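Local coordinates for protein alternansucrase (Leuconostoc mesenteroides, PDB 6HVG) that belongs to glycosyl hydrolase family 70, joining a TIM-barrel-related catalytic region with repeats of the choline-binding and cell-wall-binding type, at residues 374-379 and 1332-1337; 1301-1304 and 1310-1313; 1321-1326 and 1364-1369; 1343-1348 and 1354-1359. One frame throughout, in Å; residues are numbered along the deposited sequence.

From the N terminus, 374-379 comes first and meets 1332-1337 in interaction 1, closing a loop of 952 residues between the two segments. Inside that loop, interaction 2 closes a short one, with five residues between 1301-1304 and 1310-1313. Interaction 3 crosses interaction 1: 1321-1326 lies within the large loop, whereas 1364-1369 follows it. Interaction 4, the hairpin formed by 1343-1348 and 1354-1359, begins after interaction 1 has closed and is nested inside interaction 3. Centre-to-centre distances of about 10 to 16 Å place all four contacts in one C-terminal cluster of short strands and loops, to which interaction 1 ties the N-terminal part of the chain.

Interaction 1: residues 374-379 and 1332-1337; sequences IEYQFD and MVRSQQ
Y376 and R1334 cross at about a right angle, their ring and guanidinium planes 57° apart. The phenol reaches over one face of the guanidinium, with Y376 OH 2.9 Å from R1334 NH1, but the angle is too poor for a hydrogen bond. Lower down the arginine, CD sits at the ring edge, 4.0 Å from Y376 CE1. The second pair is apolar: M1332 leaves with CG anti to the backbone N (chi1 177°) and bends only at its last torsion, which brings CE obliquely to F378, 3.8 Å from CE2. On its own segment, the F378 ring has Y376 CB above one face; F1294 stacks on it, and V1301 touches both aromatic residues. Each aromatic residue thus meets one long side chain of 1332-1337 through a few atoms. The arrangement joins an N-terminal loop to a C-terminal repeat region, in keeping with family 70 enzymes, where segments from both chain ends build one domain of short hairpins and connecting loops.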
loop_
_atom_site.group_PDB
_atom_site.type_symbol
_atom_site.label_atom_id
_atom_site.label_comp_id
_atom_site.label_asym_id
_atom_site.label_seq_id
_atom_site.Cartn_x
_atom_site.Cartn_y
_atom_site.Cartn_z
ATOM N N ILE A 374 28.274 -12.684 -40.245
ATOM C CA ILE A 374 28.594 -14.020 -40.705
ATOM C C ILE A 374 29.435 -14.740 -39.639
ATOM O O ILE A 374 29.275 -15.938 -39.414
ATOM C CB ILE A 374 29.395 -13.923 -42.022
ATOM C CG1 ILE A 374 28.540 -13.305 -43.134
ATOM C CG2 ILE A 374 29.941 -15.271 -42.457
ATOM C CD1 ILE A 374 27.209 -13.968 -43.367
ATOM N N GLU A 375 30.322 -13.993 -38.993
ATOM C CA GLU A 375 31.144 -14.526 -37.933
ATOM C C GLU A 375 30.357 -14.805 -36.670
ATOM O O GLU A 375 29.649 -13.928 -36.169
ATOM C CB GLU A 375 32.270 -13.560 -37.582
ATOM C CG GLU A 375 33.263 -13.412 -38.728
ATOM C CD GLU A 375 34.512 -12.651 -38.336
ATOM O OE1 GLU A 375 34.822 -12.634 -37.121
ATOM O OE2 GLU A 375 35.172 -12.080 -39.246
ATOM N N TYR A 376 30.492 -16.018 -36.148
ATOM C CA TYR A 376 29.847 -16.357 -34.895
ATOM C C TYR A 376 30.450 -15.528 -33.770
ATOM O O TYR A 376 31.630 -15.364 -33.707
ATOM C CB TYR A 376 29.956 -17.837 -34.609
ATOM C CG TYR A 376 29.122 -18.684 -35.556
ATOM C CD1 TYR A 376 27.743 -18.474 -35.696
ATOM C CD2 TYR A 376 29.699 -19.719 -36.298
ATOM C CE1 TYR A 376 26.983 -19.270 -36.551
ATOM C CE2 TYR A 376 28.949 -20.496 -37.163
ATOM C CZ TYR A 376 27.586 -20.285 -37.280
ATOM O OH TYR A 376 26.829 -21.070 -38.127
ATOM N N GLN A 377 29.604 -14.969 -32.917
ATOM C CA GLN A 377 30.038 -14.135 -31.801
ATOM C C GLN A 377 30.208 -14.883 -30.507
ATOM O O GLN A 377 30.715 -14.318 -29.534
ATOM C CB GLN A 377 29.034 -13.002 -31.570
ATOM C CG GLN A 377 28.841 -12.082 -32.757
ATOM C CD GLN A 377 30.113 -11.410 -33.156
ATOM O OE1 GLN A 377 30.590 -10.528 -32.470
ATOM N NE2 GLN A 377 30.675 -11.829 -34.263
ATOM N N PHE A 378 29.767 -16.138 -30.477
ATOM C CA PHE A 378 30.012 -16.984 -29.299
ATOM C C PHE A 378 31.481 -17.389 -29.230
ATOM O O PHE A 378 32.087 -17.641 -30.252
ATOM C CB PHE A 378 29.061 -18.185 -29.216
ATOM C CG PHE A 378 28.970 -18.978 -30.460
ATOM C CD1 PHE A 378 29.929 -19.917 -30.753
ATOM C CD2 PHE A 378 27.880 -18.824 -31.327
ATOM C CE1 PHE A 378 29.845 -20.663 -31.901
ATOM C CE2 PHE A 378 27.777 -19.580 -32.470
ATOM C CZ PHE A 378 28.769 -20.502 -32.763
ATOM N N ASP A 379 32.026 -17.394 -28.016
ATOM C CA ASP A 379 33.459 -17.545 -27.787
ATOM C C ASP A 379 33.777 -18.869 -27.091
ATOM O O ASP A 379 34.895 -19.051 -26.639
ATOM C CB ASP A 379 34.023 -16.373 -26.921
ATOM C CG ASP A 379 34.412 -15.118 -27.748
ATOM O OD1 ASP A 379 34.713 -15.254 -28.966
ATOM O OD2 ASP A 379 34.422 -13.997 -27.153
ATOM N N MET A 1332 20.377 -23.956 -33.519
ATOM C CA MET A 1332 20.259 -22.512 -33.503
ATOM C C MET A 1332 19.528 -22.041 -34.742
ATOM O O MET A 1332 19.765 -22.545 -35.837
ATOM C CB MET A 1332 21.670 -21.909 -33.465
ATOM C CG MET A 1332 21.752 -20.413 -33.510
ATOM S SD MET A 1332 23.447 -19.818 -33.626
ATOM C CE MET A 1332 24.061 -20.292 -32.020
ATOM N N VAL A 1333 18.639 -21.076 -34.574
ATOM C CA VAL A 1333 17.919 -20.477 -35.699
ATOM C C VAL A 1333 18.757 -19.341 -36.238
ATOM O O VAL A 1333 19.249 -18.512 -35.462
ATOM C CB VAL A 1333 16.532 -19.937 -35.259
ATOM C CG1 VAL A 1333 15.917 -19.021 -36.306
ATOM C CG2 VAL A 1333 15.598 -21.106 -34.923
ATOM N N ARG A 1334 18.908 -19.297 -37.558
ATOM C CA ARG A 1334 19.759 -18.313 -38.220
ATOM C C ARG A 1334 19.146 -17.914 -39.546
ATOM O O ARG A 1334 18.583 -18.744 -40.228
ATOM C CB ARG A 1334 21.143 -18.933 -38.489
ATOM C CG ARG A 1334 21.854 -19.513 -37.262
ATOM C CD ARG A 1334 23.230 -20.074 -37.593
ATOM N NE ARG A 1334 23.103 -21.291 -38.382
ATOM C CZ ARG A 1334 23.746 -21.549 -39.511
ATOM N NH1 ARG A 1334 24.630 -20.695 -40.017
ATOM N NH2 ARG A 1334 23.495 -22.689 -40.130
ATOM N N SER A 1335 19.300 -16.664 -39.946
ATOM C CA SER A 1335 18.728 -16.216 -41.213
ATOM C C SER A 1335 19.581 -16.672 -42.379
ATOM O O SER A 1335 20.815 -16.653 -42.326
ATOM C CB SER A 1335 18.542 -14.693 -41.231
ATOM O OG SER A 1335 19.782 -13.998 -41.222
ATOM N N GLN A 1336 18.903 -17.076 -43.444
ATOM C CA GLN A 1336 19.547 -17.556 -44.661
ATOM C C GLN A 1336 19.542 -16.399 -45.645
ATOM O O GLN A 1336 18.787 -15.458 -45.464
ATOM C CB GLN A 1336 18.774 -18.745 -45.216
ATOM C CG GLN A 1336 18.541 -19.856 -44.190
ATOM C CD GLN A 1336 19.843 -20.489 -43.691
ATOM O OE1 GLN A 1336 20.799 -20.673 -44.455
ATOM N NE2 GLN A 1336 19.888 -20.815 -42.398
ATOM N N GLN A 1337 20.389 -16.449 -46.674
ATOM C CA GLN A 1337 20.432 -15.374 -47.689
ATOM C C GLN A 1337 19.122 -15.329 -48.503
ATOM O O GLN A 1337 18.570 -16.373 -48.860
ATOM C CB GLN A 1337 21.638 -15.542 -48.624
#

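Interaction 2: residues 1301-1304 and 1310-1313; sequences VKYY and QAKD
Q1310, the first residue of its segment, is bridged through its backbone to Y1304 and sets its side chain obliquely over one face of that ring. Its CB stands 4.2 Å from the centroid of the Y1304 ring and 26° off the normal, a CH-pi contact. With CG anti to the backbone N (chi1 -162°) and the rest extended, CB and CG lie over the ring and the amide ends beside the hydroxyl, OE1 3.9 Å from Y1304 OH, its plane only 12° from the ring plane. The far end, Q1310 NE2, comes within 3.3 Å of K1302 CD and also donates to a water; outside the pair, it gives a weak hydrogen bond to G1330 O. Next, A1311 N donates to Y1303 O at 2.9 Å, while A1311 CB lies at the edge of the Y1303 ring, 4.1 Å from CD2. The A1311 carbonyl O accepts from the water at 2.7 Å, and that water in turn accepts from Y1303 N at 3.1 Å. Further on, the D1313 carboxylate turns to Y1325. The chemistry implies a strand edge joined by one direct bond: Y1303 O is met by A1311 N itself, whereas Y1303 N reaches A1311 O through solvent, with the glutamine amide as third partner of the water.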
loop_
_atom_site.group_PDB
_atom_site.type_symbol
_atom_site.label_atom_id
_atom_site.label_comp_id
_atom_site.label_asym_id
_atom_site.label_seq_id
_atom_site.Cartn_x
_atom_site.Cartn_y
_atom_site.Cartn_z
ATOM N N VAL A 1301 24.268 -25.066 -35.820
ATOM C CA VAL A 1301 24.958 -24.904 -34.533
ATOM C C VAL A 1301 24.151 -25.477 -33.381
ATOM O O VAL A 1301 22.942 -25.316 -33.326
ATOM C CB VAL A 1301 25.265 -23.443 -34.263
ATOM C CG1 VAL A 1301 26.160 -23.291 -33.054
ATOM C CG2 VAL A 1301 25.941 -22.828 -35.471
ATOM N N LYS A 1302 24.827 -26.186 -32.495
ATOM C CA LYS A 1302 24.220 -26.772 -31.307
ATOM C C LYS A 1302 24.858 -26.150 -30.074
ATOM O O LYS A 1302 25.950 -25.578 -30.166
ATOM C CB LYS A 1302 24.448 -28.279 -31.300
ATOM C CG LYS A 1302 23.874 -28.980 -32.525
ATOM C CD LYS A 1302 23.968 -30.488 -32.445
ATOM C CE LYS A 1302 25.413 -30.952 -32.498
ATOM N NZ LYS A 1302 25.400 -32.421 -32.351
ATOM N N TYR A 1303 24.203 -26.278 -28.922
ATOM C CA TYR A 1303 24.775 -25.795 -27.667
ATOM C C TYR A 1303 24.525 -26.763 -26.540
ATOM O O TYR A 1303 23.462 -27.354 -26.472
ATOM C CB TYR A 1303 24.202 -24.429 -27.291
ATOM C CG TYR A 1303 24.638 -23.958 -25.920
ATOM C CD1 TYR A 1303 25.847 -23.301 -25.731
ATOM C CD2 TYR A 1303 23.841 -24.171 -24.817
ATOM C CE1 TYR A 1303 26.251 -22.899 -24.463
ATOM C CE2 TYR A 1303 24.222 -23.760 -23.568
ATOM C CZ TYR A 1303 25.417 -23.131 -23.384
ATOM O OH TYR A 1303 25.747 -22.702 -22.123
ATOM N N TYR A 1304 25.520 -26.937 -25.676
ATOM C CA TYR A 1304 25.391 -27.793 -24.514
ATOM C C TYR A 1304 25.629 -26.957 -23.250
ATOM O O TYR A 1304 26.612 -26.217 -23.165
ATOM C CB TYR A 1304 26.396 -28.949 -24.594
ATOM C CG TYR A 1304 26.006 -30.011 -25.575
ATOM C CD1 TYR A 1304 26.198 -29.841 -26.950
ATOM C CD2 TYR A 1304 25.450 -31.195 -25.138
ATOM C CE1 TYR A 1304 25.827 -30.827 -27.852
ATOM C CE2 TYR A 1304 25.085 -32.187 -26.028
ATOM C CZ TYR A 1304 25.272 -32.001 -27.369
ATOM O OH TYR A 1304 24.869 -33.005 -28.199
ATOM N N GLN A 1310 21.889 -30.967 -24.177
ATOM C CA GLN A 1310 21.696 -30.213 -25.393
ATOM C C GLN A 1310 20.528 -29.258 -25.297
ATOM O O GLN A 1310 19.483 -29.610 -24.765
ATOM C CB GLN A 1310 21.473 -31.153 -26.571
ATOM C CG GLN A 1310 21.702 -30.456 -27.918
ATOM C CD GLN A 1310 21.400 -31.322 -29.112
ATOM O OE1 GLN A 1310 21.091 -32.502 -28.965
ATOM N NE2 GLN A 1310 21.469 -30.735 -30.308
ATOM N N ALA A 1311 20.719 -28.052 -25.829
ATOM C CA ALA A 1311 19.671 -27.037 -25.861
ATOM C C ALA A 1311 18.670 -27.377 -26.940
ATOM O O ALA A 1311 19.002 -27.420 -28.119
ATOM C CB ALA A 1311 20.278 -25.655 -26.131
ATOM N N LYS A 1312 17.438 -27.610 -26.537
ATOM C CA LYS A 1312 16.317 -27.790 -27.468
ATOM C C LYS A 1312 15.135 -26.983 -27.005
ATOM O O LYS A 1312 14.762 -27.061 -25.837
ATOM C CB LYS A 1312 15.863 -29.255 -27.546
ATOM C CG LYS A 1312 16.947 -30.204 -27.957
ATOM C CD LYS A 1312 16.398 -31.583 -28.269
ATOM C CE LYS A 1312 17.514 -32.448 -28.832
ATOM N NZ LYS A 1312 17.080 -33.826 -29.137
ATOM N N ASP A 1313 14.550 -26.217 -27.929
ATOM C CA ASP A 1313 13.332 -25.454 -27.679
ATOM C C ASP A 1313 13.543 -24.541 -26.475
ATOM O O ASP A 1313 12.877 -24.666 -25.456
ATOM C CB ASP A 1313 12.155 -26.414 -27.484
ATOM C CG ASP A 1313 10.820 -25.710 -27.354
ATOM O OD1 ASP A 1313 10.658 -24.594 -27.906
ATOM O OD2 ASP A 1313 9.923 -26.321 -26.712
HETATM O O HOH W 1 21.450 -27.649 -29.181
#

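Interaction 3: residues 1321-1326 and 1364-1369; sequences GNWYYF and ELRKGF
W1323 carries the guanidinium of R1366 flat on one face of its indole, with centres 3.8 Å apart and planes at 20°. CZ of R1366 lies 3.4 Å from W1323 CD1, over the five-membered ring, so stacking and cation-pi interaction coincide. R1366 NH1 and W1323 NE1 also approach, but both are donors and form no bond. The group is steered there by E1364: R1366 NE donates to E1364 OE2 at 3.2 Å and 170°. In this salt bridge the carboxylate oxygen takes an edge of the guanidinium, in its plane, and the indole a face; OE2 itself is approached on its anti side, 33° out of the carboxylate plane. The carboxylate also lies against the tryptophan's first carbon, E1364 CD 3.8 Å from W1323 CB. Beneath the side chains, E1364 N donates to W1323 O at 2.9 Å, and one water accepts from W1323 N and donates to E1364 O, each at 3.0 Å. Farther out, F1315 touches both W1323 and E1364, and N351 bonds to the R1366 carbonyl. K1367 and G1368 form a G1 bulge opposite F1380. Chemically, the arginine charge is probably shared between carboxylate and pi cloud, and the backbone bond and the water probably help to set the spacing.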
loop_
_atom_site.group_PDB
_atom_site.type_symbol
_atom_site.label_atom_id
_atom_site.label_comp_id
_atom_site.label_asym_id
_atom_site.label_seq_id
_atom_site.Cartn_x
_atom_site.Cartn_y
_atom_site.Cartn_z
ATOM N N GLY A 1321 26.917 -11.767 -24.072
ATOM C CA GLY A 1321 25.635 -11.088 -23.956
ATOM C C GLY A 1321 24.696 -11.241 -25.118
ATOM O O GLY A 1321 23.603 -10.703 -25.081
ATOM N N ASN A 1322 25.083 -12.009 -26.132
ATOM C CA ASN A 1322 24.199 -12.288 -27.249
ATOM C C ASN A 1322 23.205 -13.393 -26.943
ATOM O O ASN A 1322 23.527 -14.329 -26.218
ATOM C CB ASN A 1322 25.001 -12.652 -28.498
ATOM C CG ASN A 1322 26.039 -11.606 -28.858
ATOM O OD1 ASN A 1322 25.698 -10.491 -29.244
ATOM N ND2 ASN A 1322 27.306 -11.959 -28.729
ATOM N N TRP A 1323 22.000 -13.279 -27.508
ATOM C CA TRP A 1323 20.947 -14.260 -27.290
ATOM C C TRP A 1323 20.683 -15.056 -28.537
ATOM O O TRP A 1323 20.762 -14.530 -29.653
ATOM C CB TRP A 1323 19.653 -13.577 -26.837
ATOM C CG TRP A 1323 19.666 -13.204 -25.399
ATOM C CD1 TRP A 1323 20.169 -12.048 -24.851
ATOM C CD2 TRP A 1323 19.180 -13.988 -24.307
ATOM N NE1 TRP A 1323 19.997 -12.063 -23.498
ATOM C CE2 TRP A 1323 19.389 -13.236 -23.132
ATOM C CE3 TRP A 1323 18.554 -15.238 -24.207
ATOM C CZ2 TRP A 1323 19.037 -13.710 -21.870
ATOM C CZ3 TRP A 1323 18.179 -15.698 -22.940
ATOM C CH2 TRP A 1323 18.431 -14.936 -21.795
ATOM N N TYR A 1324 20.347 -16.331 -28.335
ATOM C CA TYR A 1324 20.041 -17.272 -29.419
ATOM C C TYR A 1324 18.789 -18.085 -29.098
ATOM O O TYR A 1324 18.453 -18.276 -27.926
ATOM C CB TYR A 1324 21.216 -18.235 -29.593
ATOM C CG TYR A 1324 22.540 -17.533 -29.767
ATOM C CD1 TYR A 1324 23.296 -17.175 -28.667
ATOM C CD2 TYR A 1324 23.013 -17.214 -31.026
ATOM C CE1 TYR A 1324 24.492 -16.523 -28.811
ATOM C CE2 TYR A 1324 24.214 -16.569 -31.188
ATOM C CZ TYR A 1324 24.948 -16.224 -30.084
ATOM O OH TYR A 1324 26.137 -15.563 -30.253
ATOM N N TYR A 1325 18.108 -18.561 -30.136
ATOM C CA TYR A 1325 17.030 -19.522 -29.955
ATOM C C TYR A 1325 17.376 -20.857 -30.638
ATOM O O TYR A 1325 17.760 -20.892 -31.801
ATOM C CB TYR A 1325 15.721 -18.980 -30.525
ATOM C CG TYR A 1325 14.627 -19.982 -30.422
ATOM C CD1 TYR A 1325 14.133 -20.373 -29.183
ATOM C CD2 TYR A 1325 14.108 -20.589 -31.539
ATOM C CE1 TYR A 1325 13.156 -21.341 -29.080
ATOM C CE2 TYR A 1325 13.127 -21.552 -31.435
ATOM C CZ TYR A 1325 12.671 -21.925 -30.209
ATOM O OH TYR A 1325 11.677 -22.861 -30.101
ATOM N N PHE A 1326 17.232 -21.946 -29.890
ATOM C CA PHE A 1326 17.455 -23.278 -30.399
ATOM C C PHE A 1326 16.118 -23.981 -30.568
ATOM O O PHE A 1326 15.353 -24.098 -29.602
ATOM C CB PHE A 1326 18.381 -24.079 -29.446
ATOM C CG PHE A 1326 19.798 -23.604 -29.466
ATOM C CD1 PHE A 1326 20.153 -22.458 -28.807
ATOM C CD2 PHE A 1326 20.766 -24.280 -30.178
ATOM C CE1 PHE A 1326 21.452 -21.998 -28.843
ATOM C CE2 PHE A 1326 22.066 -23.825 -30.216
ATOM C CZ PHE A 1326 22.412 -22.681 -29.551
ATOM N N GLU A 1364 20.171 -12.634 -31.796
ATOM C CA GLU A 1364 18.843 -12.016 -31.740
ATOM C C GLU A 1364 18.994 -10.494 -31.678
ATOM O O GLU A 1364 19.830 -9.970 -30.919
ATOM C CB GLU A 1364 18.059 -12.642 -30.565
ATOM C CG GLU A 1364 17.127 -11.785 -29.744
ATOM C CD GLU A 1364 16.450 -12.595 -28.638
ATOM O OE1 GLU A 1364 16.287 -13.824 -28.795
ATOM O OE2 GLU A 1364 16.057 -12.011 -27.601
ATOM N N LEU A 1365 18.245 -9.789 -32.529
ATOM C CA LEU A 1365 18.225 -8.318 -32.524
ATOM C C LEU A 1365 17.351 -7.849 -31.374
ATOM O O LEU A 1365 16.273 -8.405 -31.147
ATOM C CB LEU A 1365 17.687 -7.769 -33.845
ATOM C CG LEU A 1365 17.641 -6.253 -34.050
ATOM C CD1 LEU A 1365 19.032 -5.646 -34.119
ATOM C CD2 LEU A 1365 16.880 -5.917 -35.316
ATOM N N ARG A 1366 17.849 -6.857 -30.639
ATOM C CA ARG A 1366 17.185 -6.356 -29.434
ATOM C C ARG A 1366 17.261 -4.843 -29.351
ATOM O O ARG A 1366 18.348 -4.266 -29.493
ATOM C CB ARG A 1366 17.882 -6.913 -28.202
ATOM C CG ARG A 1366 17.838 -8.412 -28.059
ATOM C CD ARG A 1366 18.626 -8.866 -26.826
ATOM N NE ARG A 1366 17.743 -9.728 -26.038
ATOM C CZ ARG A 1366 17.668 -9.760 -24.711
ATOM N NH1 ARG A 1366 18.449 -8.973 -23.969
ATOM N NH2 ARG A 1366 16.803 -10.595 -24.126
ATOM N N LYS A 1367 16.116 -4.196 -29.120
ATOM C CA LYS A 1367 16.057 -2.751 -28.901
ATOM C C LYS A 1367 16.497 -2.031 -30.181
ATOM O O LYS A 1367 17.310 -1.115 -30.153
ATOM C CB LYS A 1367 16.914 -2.356 -27.675
ATOM C CG LYS A 1367 16.428 -1.107 -26.951
ATOM C CD LYS A 1367 17.376 -0.637 -25.843
ATOM C CE LYS A 1367 16.834 0.619 -25.164
ATOM N NZ LYS A 1367 15.552 0.345 -24.446
ATOM N N GLY A 1368 15.922 -2.432 -31.306
ATOM C CA GLY A 1368 16.341 -1.873 -32.588
ATOM C C GLY A 1368 15.511 -2.284 -33.787
ATOM O O GLY A 1368 14.668 -3.183 -33.701
ATOM N N PHE A 1369 15.753 -1.610 -34.902
ATOM C CA PHE A 1369 14.974 -1.830 -36.093
ATOM C C PHE A 1369 15.582 -2.890 -36.995
ATOM O O PHE A 1369 16.796 -2.965 -37.132
ATOM C CB PHE A 1369 14.797 -0.515 -36.861
ATOM C CG PHE A 1369 13.923 0.487 -36.152
ATOM C CD1 PHE A 1369 14.496 1.403 -35.282
ATOM C CD2 PHE A 1369 12.534 0.535 -36.363
ATOM C CE1 PHE A 1369 13.724 2.345 -34.638
ATOM C CE2 PHE A 1369 11.761 1.479 -35.715
ATOM C CZ PHE A 1369 12.359 2.368 -34.843
HETATM O O HOH W 2 21.436 -10.509 -28.503
#

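Interaction 4: residues 1343-1348 and 1354-1359; sequences RTVETS and GNYYFM
R1343 and Y1356 form a hydrogen-bonded pair in the antiparallel beta hairpin of strands 1342-1345 and 1354-1357. Both their backbone donors are satisfied: R1343 N gives to Y1356 O and Y1356 N to R1343 O, each at 2.8 Å. Two residues on, V1345 N donates to G1354 O at 2.9 Å and 178°, while the return bond from G1354 N to V1345 O is weak. T1344 and N1355, the non-hydrogen-bonded pair between, lie side by side on one sheet face, where T1344 OG1 is placed to donate to N1355 OD1, though at 2.5 Å the modelled distance is too short to trust. R1343, V1345 and Y1356 lie on the other face. Y1356 OH bonds to R1352 O in the turn. The V1345 side chain crosses both aromatic side chains at about a right angle. Its CG2 meets Y1356 CD1 at 3.5 Å and reaches the edge of the F1358 ring, 4.1 Å from CE2.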
loop_
_atom_site.group_PDB
_atom_site.type_symbol
_atom_site.label_atom_id
_atom_site.label_comp_id
_atom_site.label_asym_id
_atom_site.label_seq_id
_atom_site.Cartn_x
_atom_site.Cartn_y
_atom_site.Cartn_z
ATOM N N ARG A 1343 11.398 -14.592 -37.464
ATOM C CA ARG A 1343 10.842 -15.903 -37.199
ATOM C C ARG A 1343 9.895 -15.849 -36.029
ATOM O O ARG A 1343 10.152 -15.180 -35.035
ATOM C CB ARG A 1343 11.945 -16.921 -36.892
ATOM C CG ARG A 1343 11.486 -18.402 -36.948
ATOM C CD ARG A 1343 12.525 -19.292 -36.320
ATOM N NE ARG A 1343 12.329 -20.741 -36.424
ATOM C CZ ARG A 1343 11.626 -21.466 -35.566
ATOM N NH1 ARG A 1343 10.930 -20.906 -34.590
ATOM N NH2 ARG A 1343 11.581 -22.770 -35.711
ATOM N N THR A 1344 8.799 -16.586 -36.162
ATOM C CA THR A 1344 7.824 -16.765 -35.101
ATOM C C THR A 1344 8.271 -17.914 -34.249
ATOM O O THR A 1344 8.458 -18.996 -34.747
ATOM C CB THR A 1344 6.455 -17.100 -35.696
ATOM O OG1 THR A 1344 5.995 -15.979 -36.452
ATOM C CG2 THR A 1344 5.448 -17.437 -34.618
ATOM N N VAL A 1345 8.411 -17.679 -32.957
ATOM C CA VAL A 1345 8.855 -18.688 -32.013
ATOM C C VAL A 1345 7.729 -19.095 -31.064
ATOM O O VAL A 1345 7.134 -18.249 -30.433
ATOM C CB VAL A 1345 10.058 -18.147 -31.184
ATOM C CG1 VAL A 1345 10.586 -19.194 -30.217
ATOM C CG2 VAL A 1345 11.177 -17.670 -32.100
ATOM N N GLU A 1346 7.470 -20.400 -30.963
ATOM C CA GLU A 1346 6.588 -20.997 -29.951
ATOM C C GLU A 1346 7.380 -21.950 -29.046
ATOM O O GLU A 1346 7.778 -22.994 -29.513
ATOM C CB GLU A 1346 5.458 -21.762 -30.640
ATOM C CG GLU A 1346 4.376 -20.856 -31.237
ATOM C CD GLU A 1346 3.289 -21.633 -32.013
ATOM O OE1 GLU A 1346 3.609 -22.659 -32.657
ATOM O OE2 GLU A 1346 2.101 -21.229 -31.971
ATOM N N THR A 1347 7.598 -21.583 -27.775
ATOM C CA THR A 1347 8.481 -22.305 -26.831
ATOM C C THR A 1347 7.728 -22.889 -25.657
ATOM O O THR A 1347 6.644 -22.424 -25.319
ATOM C CB THR A 1347 9.573 -21.386 -26.222
ATOM O OG1 THR A 1347 10.063 -20.522 -27.231
ATOM C CG2 THR A 1347 10.798 -22.170 -25.664
ATOM N N SER A 1348 8.331 -23.898 -25.024
ATOM C CA SER A 1348 7.879 -24.406 -23.720
ATOM C C SER A 1348 7.685 -23.270 -22.710
ATOM O O SER A 1348 6.706 -23.270 -21.971
ATOM C CB SER A 1348 8.871 -25.447 -23.146
ATOM O OG SER A 1348 10.178 -24.926 -22.945
ATOM N N GLY A 1354 6.542 -15.134 -29.501
ATOM C CA GLY A 1354 6.570 -13.872 -30.230
ATOM C C GLY A 1354 7.351 -13.971 -31.523
ATOM O O GLY A 1354 7.788 -15.050 -31.899
ATOM N N ASN A 1355 7.526 -12.832 -32.194
ATOM C CA ASN A 1355 8.298 -12.747 -33.423
ATOM C C ASN A 1355 9.659 -12.144 -33.173
ATOM O O ASN A 1355 9.778 -11.026 -32.687
ATOM C CB ASN A 1355 7.571 -11.927 -34.488
ATOM C CG ASN A 1355 6.399 -12.683 -35.105
ATOM O OD1 ASN A 1355 6.334 -13.910 -35.065
ATOM N ND2 ASN A 1355 5.442 -11.942 -35.647
ATOM N N TYR A 1356 10.688 -12.897 -33.550
ATOM C CA TYR A 1356 12.072 -12.500 -33.326
ATOM C C TYR A 1356 12.813 -12.280 -34.623
ATOM O O TYR A 1356 12.368 -12.746 -35.664
ATOM C CB TYR A 1356 12.750 -13.577 -32.511
ATOM C CG TYR A 1356 12.232 -13.668 -31.103
ATOM C CD1 TYR A 1356 11.067 -14.383 -30.792
ATOM C CD2 TYR A 1356 12.897 -13.027 -30.068
ATOM C CE1 TYR A 1356 10.615 -14.476 -29.484
ATOM C CE2 TYR A 1356 12.438 -13.097 -28.758
ATOM C CZ TYR A 1356 11.320 -13.833 -28.478
ATOM O OH TYR A 1356 10.896 -13.895 -27.198
ATOM N N TYR A 1357 13.915 -11.546 -34.559
ATOM C CA TYR A 1357 14.773 -11.307 -35.714
ATOM C C TYR A 1357 16.177 -11.908 -35.467
ATOM O O TYR A 1357 16.968 -11.345 -34.722
ATOM C CB TYR A 1357 14.880 -9.808 -35.921
ATOM C CG TYR A 1357 15.497 -9.344 -37.228
ATOM C CD1 TYR A 1357 16.848 -9.464 -37.464
ATOM C CD2 TYR A 1357 14.731 -8.708 -38.193
ATOM C CE1 TYR A 1357 17.408 -9.001 -38.657
ATOM C CE2 TYR A 1357 15.286 -8.224 -39.365
ATOM C CZ TYR A 1357 16.611 -8.382 -39.605
ATOM O OH TYR A 1357 17.142 -7.898 -40.781
ATOM N N PHE A 1358 16.468 -13.064 -36.051
ATOM C CA PHE A 1358 17.797 -13.683 -35.883
ATOM C C PHE A 1358 18.707 -13.420 -37.070
ATOM O O PHE A 1358 18.282 -13.532 -38.210
ATOM C CB PHE A 1358 17.682 -15.184 -35.652
ATOM C CG PHE A 1358 16.866 -15.531 -34.466
ATOM C CD1 PHE A 1358 17.380 -15.297 -33.208
ATOM C CD2 PHE A 1358 15.603 -16.051 -34.585
ATOM C CE1 PHE A 1358 16.661 -15.600 -32.059
ATOM C CE2 PHE A 1358 14.858 -16.350 -33.449
ATOM C CZ PHE A 1358 15.382 -16.114 -32.176
ATOM N N MET A 1359 19.970 -13.097 -36.790
ATOM C CA MET A 1359 20.902 -12.718 -37.839
ATOM C C MET A 1359 21.526 -13.962 -38.467
ATOM O O MET A 1359 21.204 -15.078 -38.083
ATOM C CB MET A 1359 21.934 -11.753 -37.268
ATOM C CG MET A 1359 21.286 -10.521 -36.627
ATOM S SD MET A 1359 22.462 -9.172 -36.468
ATOM C CE MET A 1359 22.323 -8.632 -34.783
#